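Side-chain contacts in cysteine protease-like virA (Shigella flexneri, PDB 3EB8), which serves as a secreted virulence effector required for entry into epithelial cells and for later spread within and between them, although its assignment as an alpha-tubulin protease is disputed: residues Arg146-Ser151 and Ile165-Ile170; Leu189-Tyr194 and Ala227-Leu232; Asn195-Ile200 and Leu218-Phe223. All coordinates share one frame; numbering follows the deposited sequence.

Interaction 1: residues Arg146-Ser151 and Ile165-Ile170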
loop_
_atom_site.group_PDB
_atom_site.type_symbol
_atom_site.label_atom_id
_atom_site.label_comp_id
_atom_site.label_asym_id
_atom_site.label_seq_id
_atom_site.Cartn_x
_atom_site.Cartn_y
_atom_site.Cartn_z
ATOM N N ARG A 146 -6.492 -9.556 14.866
ATOM C CA ARG A 146 -7.834 -9.393 14.323
ATOM C C ARG A 146 -7.839 -9.550 12.801
ATOM O O ARG A 146 -8.661 -10.295 12.250
ATOM C CB ARG A 146 -8.433 -8.044 14.737
ATOM C CG ARG A 146 -8.543 -7.888 16.237
ATOM C CD ARG A 146 -8.921 -6.475 16.670
ATOM N NE ARG A 146 -8.295 -6.147 17.950
ATOM C CZ ARG A 146 -8.806 -5.317 18.853
ATOM N NH1 ARG A 146 -9.975 -4.730 18.635
ATOM N NH2 ARG A 146 -8.151 -5.086 19.985
ATOM N N ASP A 147 -6.914 -8.870 12.127
ATOM C CA ASP A 147 -6.902 -8.878 10.666
ATOM C C ASP A 147 -6.547 -10.251 10.065
ATOM O O ASP A 147 -7.175 -10.695 9.098
ATOM C CB ASP A 147 -5.984 -7.784 10.112
ATOM C CG ASP A 147 -6.148 -7.596 8.607
ATOM O OD1 ASP A 147 -6.657 -6.529 8.197
ATOM O OD2 ASP A 147 -5.791 -8.520 7.836
ATOM N N ILE A 148 -5.546 -10.919 10.628
ATOM C CA ILE A 148 -5.196 -12.239 10.130
ATOM C C ILE A 148 -6.311 -13.208 10.443
ATOM O O ILE A 148 -6.637 -14.064 9.634
ATOM C CB ILE A 148 -3.866 -12.746 10.706
ATOM C CG1 ILE A 148 -2.713 -11.874 10.192
ATOM C CG2 ILE A 148 -3.635 -14.197 10.315
ATOM C CD1 ILE A 148 -2.711 -11.682 8.702
ATOM N N ARG A 149 -6.918 -13.063 11.613
ATOM C CA ARG A 149 -7.991 -13.964 11.978
ATOM C C ARG A 149 -9.102 -13.883 10.931
ATOM O O ARG A 149 -9.698 -14.896 10.558
ATOM C CB ARG A 149 -8.511 -13.691 13.387
ATOM C CG ARG A 149 -9.379 -14.817 13.906
ATOM C CD ARG A 149 -9.325 -14.950 15.408
ATOM N NE ARG A 149 -10.476 -15.688 15.931
ATOM C CZ ARG A 149 -10.515 -17.009 16.063
ATOM N NH1 ARG A 149 -9.467 -17.741 15.706
ATOM N NH2 ARG A 149 -11.596 -17.601 16.542
ATOM N N ALA A 150 -9.343 -12.681 10.421
ATOM C CA ALA A 150 -10.441 -12.470 9.485
ATOM C C ALA A 150 -9.996 -12.556 8.029
ATOM O O ALA A 150 -10.783 -12.298 7.125
ATOM C CB ALA A 150 -11.115 -11.129 9.756
ATOM N N SER A 151 -8.740 -12.918 7.804
ATOM C CA SER A 151 -8.181 -12.901 6.454
ATOM C C SER A 151 -8.798 -13.944 5.525
ATOM O O SER A 151 -8.854 -13.738 4.309
ATOM C CB SER A 151 -6.647 -13.051 6.479
ATOM O OG SER A 151 -6.244 -14.411 6.536
ATOM N N ILE A 165 3.254 -14.471 0.419
ATOM C CA ILE A 165 3.393 -15.286 1.602
ATOM C C ILE A 165 2.019 -15.845 1.962
ATOM O O ILE A 165 1.079 -15.103 2.256
ATOM C CB ILE A 165 3.951 -14.478 2.782
ATOM C CG1 ILE A 165 5.296 -13.864 2.409
ATOM C CG2 ILE A 165 4.070 -15.359 4.025
ATOM C CD1 ILE A 165 6.002 -13.181 3.550
ATOM N N PRO A 166 1.892 -17.166 1.929
ATOM C CA PRO A 166 0.587 -17.770 2.189
ATOM C C PRO A 166 0.051 -17.315 3.542
ATOM O O PRO A 166 0.796 -17.310 4.523
ATOM C CB PRO A 166 0.899 -19.268 2.213
ATOM C CG PRO A 166 2.143 -19.404 1.390
ATOM C CD PRO A 166 2.930 -18.156 1.598
ATOM N N LEU A 167 -1.228 -16.951 3.586
ATOM C CA LEU A 167 -1.865 -16.438 4.794
ATOM C C LEU A 167 -1.836 -17.413 5.964
ATOM O O LEU A 167 -1.686 -17.004 7.118
ATOM C CB LEU A 167 -3.303 -15.996 4.498
ATOM C CG LEU A 167 -3.420 -14.606 3.862
ATOM C CD1 LEU A 167 -4.802 -14.384 3.242
ATOM C CD2 LEU A 167 -3.095 -13.503 4.871
ATOM N N LYS A 168 -1.985 -18.697 5.675
ATOM C CA LYS A 168 -1.941 -19.708 6.723
ATOM C C LYS A 168 -0.567 -19.688 7.411
ATOM O O LYS A 168 -0.453 -19.915 8.621
ATOM C CB LYS A 168 -2.264 -21.092 6.140
ATOM C CG LYS A 168 -2.066 -22.261 7.099
ATOM C CD LYS A 168 -3.089 -22.246 8.231
ATOM C CE LYS A 168 -3.094 -23.569 8.995
ATOM N NZ LYS A 168 -1.711 -24.041 9.301
ATOM N N LEU A 169 0.471 -19.417 6.629
ATOM C CA LEU A 169 1.829 -19.337 7.140
ATOM C C LEU A 169 1.997 -18.098 7.999
ATOM O O LEU A 169 2.714 -18.126 8.999
ATOM C CB LEU A 169 2.831 -19.291 5.992
ATOM C CG LEU A 169 4.275 -19.005 6.381
ATOM C CD1 LEU A 169 4.737 -19.969 7.469
ATOM C CD2 LEU A 169 5.168 -19.102 5.154
ATOM N N ILE A 170 1.342 -17.006 7.607
ATOM C CA ILE A 170 1.345 -15.825 8.450
ATOM C C ILE A 170 0.642 -16.130 9.775
ATOM O O ILE A 170 1.144 -15.775 10.848
ATOM C CB ILE A 170 0.673 -14.621 7.786
ATOM C CG1 ILE A 170 1.349 -14.277 6.443
ATOM C CG2 ILE A 170 0.644 -13.442 8.760
ATOM C CD1 ILE A 170 2.701 -13.645 6.562
#
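With chi1 at 85°, the hydroxyl of Ser-151 sits between its own backbone N and carbonyl carbon, folded back to the helix end and facing the isobutyl group of Leu-167. In this pose Ser-151 OG donates to Ile-148 O over 3.1 Å, in the carbonyl plane and on a lone pair, with a C=O...OG angle of 134°. The same oxygen also takes the backbone N of Ser-151, so two bonds from one residue grip it at the point where the helix runs out. Ser-151 OG sits over the forked end of Leu-167, nearly midway between its methyls: CD1 lies 3.6 Å and CD2 3.7 Å from Ser-151 OG, a van der Waals contact that leaves the hydrogen bonding to Ile-148. The contact joins the C-terminal end of helix 140-149 to the first turn of helix 167-176, which Pro-166 precedes at the N-cap. Between the two helices the chain makes the antiparallel pair of strands 157-160 and 163-164, and Ile-158 of that pair packs on both Leu-167 and Ile-170. One helical turn along from the serine and leucine, Ile-148 meets Ile-170, and their side chains cross at about a right angle. The CG2 branch of Ile-170 does the touching, 3.8 Å from Ile-148 CD1 and 4.0 Å from Ile-148 CG1, while the longer branch of Ile-170 leads off. Ile-148 CD1 also approaches Leu-167 CD2 more loosely, at 4.3 Å. Beside this apolar patch, Asp-147 turns to another partner and hydrogen-bonds Thr-156 through OD2.

Interaction 2: residues Leu189-Tyr194 and Ala227-Leu232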
loop_
_atom_site.group_PDB
_atom_site.type_symbol
_atom_site.label_atom_id
_atom_site.label_comp_id
_atom_site.label_asym_id
_atom_site.label_seq_id
_atom_site.Cartn_x
_atom_site.Cartn_y
_atom_site.Cartn_z
ATOM N N LEU A 189 7.953 -8.940 21.432
ATOM C CA LEU A 189 7.890 -10.306 20.955
ATOM C C LEU A 189 9.240 -10.964 21.071
ATOM O O LEU A 189 10.245 -10.395 20.648
ATOM C CB LEU A 189 7.458 -10.332 19.496
ATOM C CG LEU A 189 6.090 -9.754 19.154
ATOM C CD1 LEU A 189 5.799 -9.945 17.654
ATOM C CD2 LEU A 189 5.024 -10.396 20.026
ATOM N N GLN A 190 9.268 -12.164 21.637
ATOM C CA GLN A 190 10.486 -12.967 21.622
ATOM C C GLN A 190 10.580 -13.646 20.274
ATOM O O GLN A 190 9.596 -14.183 19.769
ATOM C CB GLN A 190 10.480 -14.007 22.741
ATOM C CG GLN A 190 10.826 -13.442 24.107
ATOM C CD GLN A 190 10.340 -14.333 25.232
ATOM O OE1 GLN A 190 9.828 -15.429 24.992
ATOM N NE2 GLN A 190 10.493 -13.866 26.468
ATOM N N MET A 191 11.768 -13.620 19.692
ATOM C CA MET A 191 11.959 -14.124 18.342
ATOM C C MET A 191 11.989 -15.649 18.294
ATOM O O MET A 191 12.399 -16.301 19.256
ATOM C CB MET A 191 13.229 -13.519 17.740
ATOM C CG MET A 191 13.048 -12.057 17.356
ATOM S SD MET A 191 11.654 -11.855 16.227
ATOM C CE MET A 191 12.102 -13.093 14.999
ATOM N N LEU A 192 11.543 -16.211 17.173
ATOM C CA LEU A 192 11.456 -17.661 17.031
ATOM C C LEU A 192 12.811 -18.297 16.757
ATOM O O LEU A 192 13.627 -17.749 16.012
ATOM C CB LEU A 192 10.455 -18.043 15.929
ATOM C CG LEU A 192 8.976 -18.122 16.331
ATOM C CD1 LEU A 192 8.473 -16.761 16.715
ATOM C CD2 LEU A 192 8.102 -18.699 15.222
ATOM N N SER A 193 13.054 -19.459 17.353
ATOM C CA SER A 193 14.262 -20.207 17.038
ATOM C C SER A 193 14.243 -20.646 15.574
ATOM O O SER A 193 13.196 -20.659 14.936
ATOM C CB SER A 193 14.390 -21.435 17.933
ATOM O OG SER A 193 13.384 -22.387 17.632
ATOM N N TYR A 194 15.405 -21.013 15.048
ATOM C CA TYR A 194 15.441 -21.665 13.755
ATOM C C TYR A 194 14.570 -22.924 13.765
ATOM O O TYR A 194 13.840 -23.192 12.806
ATOM C CB TYR A 194 16.867 -22.038 13.340
ATOM C CG TYR A 194 16.850 -23.012 12.190
ATOM C CD1 TYR A 194 16.756 -22.568 10.878
ATOM C CD2 TYR A 194 16.876 -24.377 12.420
ATOM C CE1 TYR A 194 16.714 -23.456 9.828
ATOM C CE2 TYR A 194 16.836 -25.276 11.380
ATOM C CZ TYR A 194 16.754 -24.812 10.084
ATOM O OH TYR A 194 16.715 -25.721 9.051
ATOM N N ALA A 227 13.755 -7.449 12.671
ATOM C CA ALA A 227 13.406 -6.270 11.913
ATOM C C ALA A 227 12.300 -6.624 10.927
ATOM O O ALA A 227 11.406 -5.829 10.678
ATOM C CB ALA A 227 14.620 -5.698 11.192
ATOM N N PHE A 228 12.359 -7.835 10.384
ATOM C CA PHE A 228 11.312 -8.298 9.498
ATOM C C PHE A 228 9.979 -8.488 10.246
ATOM O O PHE A 228 8.925 -8.067 9.773
ATOM C CB PHE A 228 11.692 -9.590 8.769
ATOM C CG PHE A 228 10.581 -10.115 7.917
ATOM C CD1 PHE A 228 10.329 -9.560 6.669
ATOM C CD2 PHE A 228 9.725 -11.099 8.402
ATOM C CE1 PHE A 228 9.256 -10.005 5.896
ATOM C CE2 PHE A 228 8.660 -11.557 7.633
ATOM C CZ PHE A 228 8.416 -11.012 6.379
ATOM N N ILE A 229 10.029 -9.125 11.410
ATOM C CA ILE A 229 8.816 -9.294 12.203
ATOM C C ILE A 229 8.208 -7.926 12.492
ATOM O O ILE A 229 6.998 -7.726 12.397
ATOM C CB ILE A 229 9.107 -10.017 13.533
ATOM C CG1 ILE A 229 9.701 -11.405 13.259
ATOM C CG2 ILE A 229 7.844 -10.092 14.385
ATOM C CD1 ILE A 229 8.881 -12.247 12.269
ATOM N N SER A 230 9.084 -6.984 12.812
ATOM C CA SER A 230 8.693 -5.625 13.125
ATOM C C SER A 230 8.043 -4.978 11.916
ATOM O O SER A 230 7.025 -4.301 12.052
ATOM C CB SER A 230 9.915 -4.816 13.587
ATOM O OG SER A 230 10.390 -5.262 14.850
ATOM N N ALA A 231 8.625 -5.203 10.738
ATOM C CA ALA A 231 8.107 -4.627 9.493
ATOM C C ALA A 231 6.729 -5.193 9.129
ATOM O O ALA A 231 5.796 -4.448 8.803
ATOM C CB ALA A 231 9.073 -4.863 8.364
ATOM N N LEU A 232 6.618 -6.518 9.174
ATOM C CA LEU A 232 5.355 -7.205 8.919
ATOM C C LEU A 232 4.232 -6.772 9.880
ATOM O O LEU A 232 3.123 -6.423 9.450
ATOM C CB LEU A 232 5.565 -8.712 9.026
ATOM C CG LEU A 232 4.336 -9.622 8.950
ATOM C CD1 LEU A 232 3.572 -9.438 7.629
ATOM C CD2 LEU A 232 4.749 -11.077 9.146
#
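This is an apolar loop-to-helix contact, in which Leu-189 and Met-191 of the segment leading into helix 194-204 close on a single residue, Ile-229, of helix 226-234. No hydrogen bond crosses it. The loop runs extended, with backbone angles near those of polyproline II from Leu-189 to Ser-193, so that Leu-189 and Met-191 both reach the helix while Gln-190 between them is turned outward. The backbones stay well apart, the nearest CA atoms, those of Met-191 and Ile-229, being 8.4 Å from each other; side chains alone span the gap. Ile-229 divides its two branches between the two partners. Its CG1 takes the thioether of Met-191, with CE at 3.4 Å, which is tight packing, and SD at 3.6 Å. Met-191 and Ile-229 reach toward each other tip to tip. Met-191 starts off alongside the helix; bends at chi2 (-56°) and chi3 (-51°) curl the chain round and deliver its end to the isoleucine. On the other branch, Ile-229 CG2 lies 3.9 Å from Leu-189 CD1, and these two side chains cross obliquely. The loop then passes into helix 194-204 through a capping box: Ser-193 OG caps the backbone N of Gln-196, and Gln-196 OE1 accepts from Ser-193 N. Both segments belong to the region assigned to tubulin binding. Leu-173 of helix 167-176 also packs on Ile-229, and Leu-192 turns to helices 167-176 and 194-204. Away from the loop, helix 226-234 lies against strand 300-312, with Ala-227 and Ala-231 touching Tyr-300.

Interaction 3: residues Asn195-Ile200 and Leu218-Phe223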
loop_
_atom_site.group_PDB
_atom_site.type_symbol
_atom_site.label_atom_id
_atom_site.label_comp_id
_atom_site.label_asym_id
_atom_site.label_seq_id
_atom_site.Cartn_x
_atom_site.Cartn_y
_atom_site.Cartn_z
ATOM N N ASN A 195 14.674 -23.709 14.836
ATOM C CA ASN A 195 13.848 -24.895 14.992
ATOM C C ASN A 195 12.365 -24.615 14.830
ATOM O O ASN A 195 11.673 -25.316 14.094
ATOM C CB ASN A 195 14.087 -25.531 16.351
ATOM C CG ASN A 195 15.367 -26.301 16.401
ATOM O OD1 ASN A 195 16.061 -26.418 15.391
ATOM N ND2 ASN A 195 15.702 -26.836 17.576
ATOM N N GLN A 196 11.878 -23.590 15.520
ATOM C CA GLN A 196 10.455 -23.282 15.518
ATOM C C GLN A 196 9.941 -22.872 14.145
ATOM O O GLN A 196 8.976 -23.453 13.645
ATOM C CB GLN A 196 10.130 -22.205 16.550
ATOM C CG GLN A 196 10.062 -22.712 17.986
ATOM C CD GLN A 196 10.545 -21.671 18.985
ATOM O OE1 GLN A 196 10.931 -20.566 18.606
ATOM N NE2 GLN A 196 10.531 -22.021 20.260
ATOM N N VAL A 197 10.576 -21.874 13.536
ATOM C CA VAL A 197 10.127 -21.383 12.239
ATOM C C VAL A 197 10.220 -22.493 11.197
ATOM O O VAL A 197 9.354 -22.619 10.338
ATOM C CB VAL A 197 10.929 -20.156 11.755
ATOM C CG1 VAL A 197 11.337 -19.291 12.920
ATOM C CG2 VAL A 197 12.145 -20.574 10.955
ATOM N N ASN A 198 11.267 -23.307 11.290
ATOM C CA ASN A 198 11.444 -24.397 10.354
ATOM C C ASN A 198 10.253 -25.354 10.352
ATOM O O ASN A 198 9.948 -25.980 9.333
ATOM C CB ASN A 198 12.727 -25.155 10.648
ATOM C CG ASN A 198 13.043 -26.166 9.580
ATOM O OD1 ASN A 198 12.998 -27.364 9.827
ATOM N ND2 ASN A 198 13.332 -25.688 8.367
ATOM N N LYS A 199 9.583 -25.456 11.495
ATOM C CA LYS A 199 8.377 -26.268 11.619
ATOM C C LYS A 199 7.236 -25.722 10.754
ATOM O O LYS A 199 6.751 -26.391 9.839
ATOM C CB LYS A 199 7.953 -26.338 13.090
ATOM C CG LYS A 199 6.468 -26.585 13.326
ATOM C CD LYS A 199 6.127 -28.063 13.307
ATOM C CE LYS A 199 4.647 -28.258 13.553
ATOM N NZ LYS A 199 3.845 -27.321 12.714
ATOM N N ILE A 200 6.816 -24.498 11.053
ATOM C CA ILE A 200 5.791 -23.798 10.283
ATOM C C ILE A 200 6.068 -23.784 8.778
ATOM O O ILE A 200 5.219 -24.168 7.967
ATOM C CB ILE A 200 5.733 -22.333 10.710
ATOM C CG1 ILE A 200 5.595 -22.222 12.222
ATOM C CG2 ILE A 200 4.594 -21.643 10.033
ATOM C CD1 ILE A 200 5.637 -20.786 12.699
ATOM N N LEU A 218 14.390 -18.682 2.010
ATOM C CA LEU A 218 14.189 -17.255 2.119
ATOM C C LEU A 218 13.384 -16.925 3.373
ATOM O O LEU A 218 13.809 -16.121 4.209
ATOM C CB LEU A 218 13.464 -16.752 0.873
ATOM C CG LEU A 218 13.155 -15.262 0.778
ATOM C CD1 LEU A 218 14.428 -14.480 1.038
ATOM C CD2 LEU A 218 12.581 -14.934 -0.601
ATOM N N PHE A 219 12.221 -17.554 3.511
ATOM C CA PHE A 219 11.358 -17.248 4.641
ATOM C C PHE A 219 11.905 -17.784 5.951
ATOM O O PHE A 219 11.528 -17.315 7.005
ATOM C CB PHE A 219 9.918 -17.725 4.411
ATOM C CG PHE A 219 9.263 -17.068 3.242
ATOM C CD1 PHE A 219 8.665 -17.818 2.250
ATOM C CD2 PHE A 219 9.303 -15.686 3.102
ATOM C CE1 PHE A 219 8.079 -17.200 1.146
ATOM C CE2 PHE A 219 8.715 -15.064 2.004
ATOM C CZ PHE A 219 8.100 -15.828 1.027
ATOM N N THR A 220 12.789 -18.767 5.885
ATOM C CA THR A 220 13.409 -19.268 7.107
ATOM C C THR A 220 14.326 -18.214 7.709
ATOM O O THR A 220 14.353 -18.018 8.919
ATOM C CB THR A 220 14.205 -20.571 6.865
ATOM O OG1 THR A 220 13.292 -21.643 6.597
ATOM C CG2 THR A 220 15.030 -20.925 8.092
ATOM N N SER A 221 15.072 -17.541 6.840
ATOM C CA SER A 221 15.983 -16.480 7.241
ATOM C C SER A 221 15.198 -15.276 7.747
ATOM O O SER A 221 15.353 -14.869 8.891
ATOM C CB SER A 221 16.903 -16.098 6.080
ATOM O OG SER A 221 17.483 -14.823 6.289
ATOM N N LEU A 222 14.350 -14.701 6.903
ATOM C CA LEU A 222 13.368 -13.750 7.411
ATOM C C LEU A 222 12.649 -14.611 8.425
ATOM O O LEU A 222 12.867 -15.813 8.461
ATOM C CB LEU A 222 12.401 -13.326 6.321
ATOM C CG LEU A 222 12.917 -12.875 4.958
ATOM C CD1 LEU A 222 11.763 -12.809 3.943
ATOM C CD2 LEU A 222 13.610 -11.540 5.084
ATOM N N PHE A 223 11.806 -14.035 9.251
ATOM C CA PHE A 223 11.056 -14.829 10.239
ATOM C C PHE A 223 11.875 -15.013 11.510
ATOM O O PHE A 223 11.326 -15.091 12.605
ATOM C CB PHE A 223 10.633 -16.208 9.703
ATOM C CG PHE A 223 9.410 -16.188 8.804
ATOM C CD1 PHE A 223 9.149 -15.113 7.962
ATOM C CD2 PHE A 223 8.542 -17.275 8.773
ATOM C CE1 PHE A 223 8.041 -15.119 7.130
ATOM C CE2 PHE A 223 7.415 -17.280 7.938
ATOM C CZ PHE A 223 7.174 -16.198 7.119
#
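Helix 194-204 and the closing turn of helix 210-221 come nearest at Asn-198 and Thr-220, whose CA atoms are 6.4 Å apart. The two helices follow each other in the chain and pack here as neighbours, within the region assigned to tubulin binding. Beyond Ser-221 the chain leaves the helix, with Leu-222 N still bonded to Leu-218 O; Phe-223 then takes a positive phi of 86°, and its CB and carbonyl oxygen lie on the Val-197 side. Val-197 lies against both the helix end and the turn. Its chi1 of -34° lies away from a staggered position, with CG2 between the backbone N and the carbonyl carbon and directed at the helix. There Val-197 CG2 rests 3.9 Å from Thr-220 O and 4.1 Å from the methyl Thr-220 CG2. The other methyl, Val-197 CG1, approaches the backbone of the turn at Phe-223 O, 4.2 Å away. At its base, Val-197 CB faces Phe-223 CB at 4.5 Å. The hydroxyl of Thr-220 turns back into its own helix and hydrogen-bonds Lys-216 O; Asn-198 ND2 stays 4.4 Å from Thr-220 OG1, so the pair merely adjoins. The Phe-223 ring is backed on one face by Phe-219 CB, which stands over the ring centre. Leu-169 of helix 167-176 touches Ile-200, while Leu-218, Phe-219 and Leu-222 meet Phe-160 of strand 157-160.

Overall arrangement
All three contacts lie on one side of the chain's centre and belong to one helical cluster. Interactions 2 and 3 are the closest pair, their centres about 10 Å apart, and interaction 3 is nested in the loop that interaction 2 closes; interaction 1 comes earlier in the chain, its centre about 16 Å from each. Phe-223 of interaction 3 ties the set together: its CD1 lies 3.6 Å from Phe-228 CE2 of interaction 2, and its CE2 3.8 Å from Leu-169 CD1 of interaction 1. Ile-165 CG1 also meets Phe-219 CE2 at 3.6 Å, whereas interactions 1 and 2 touch more loosely, Ile-170 CD1 to Leu-232 CD2, at 4.2 Å.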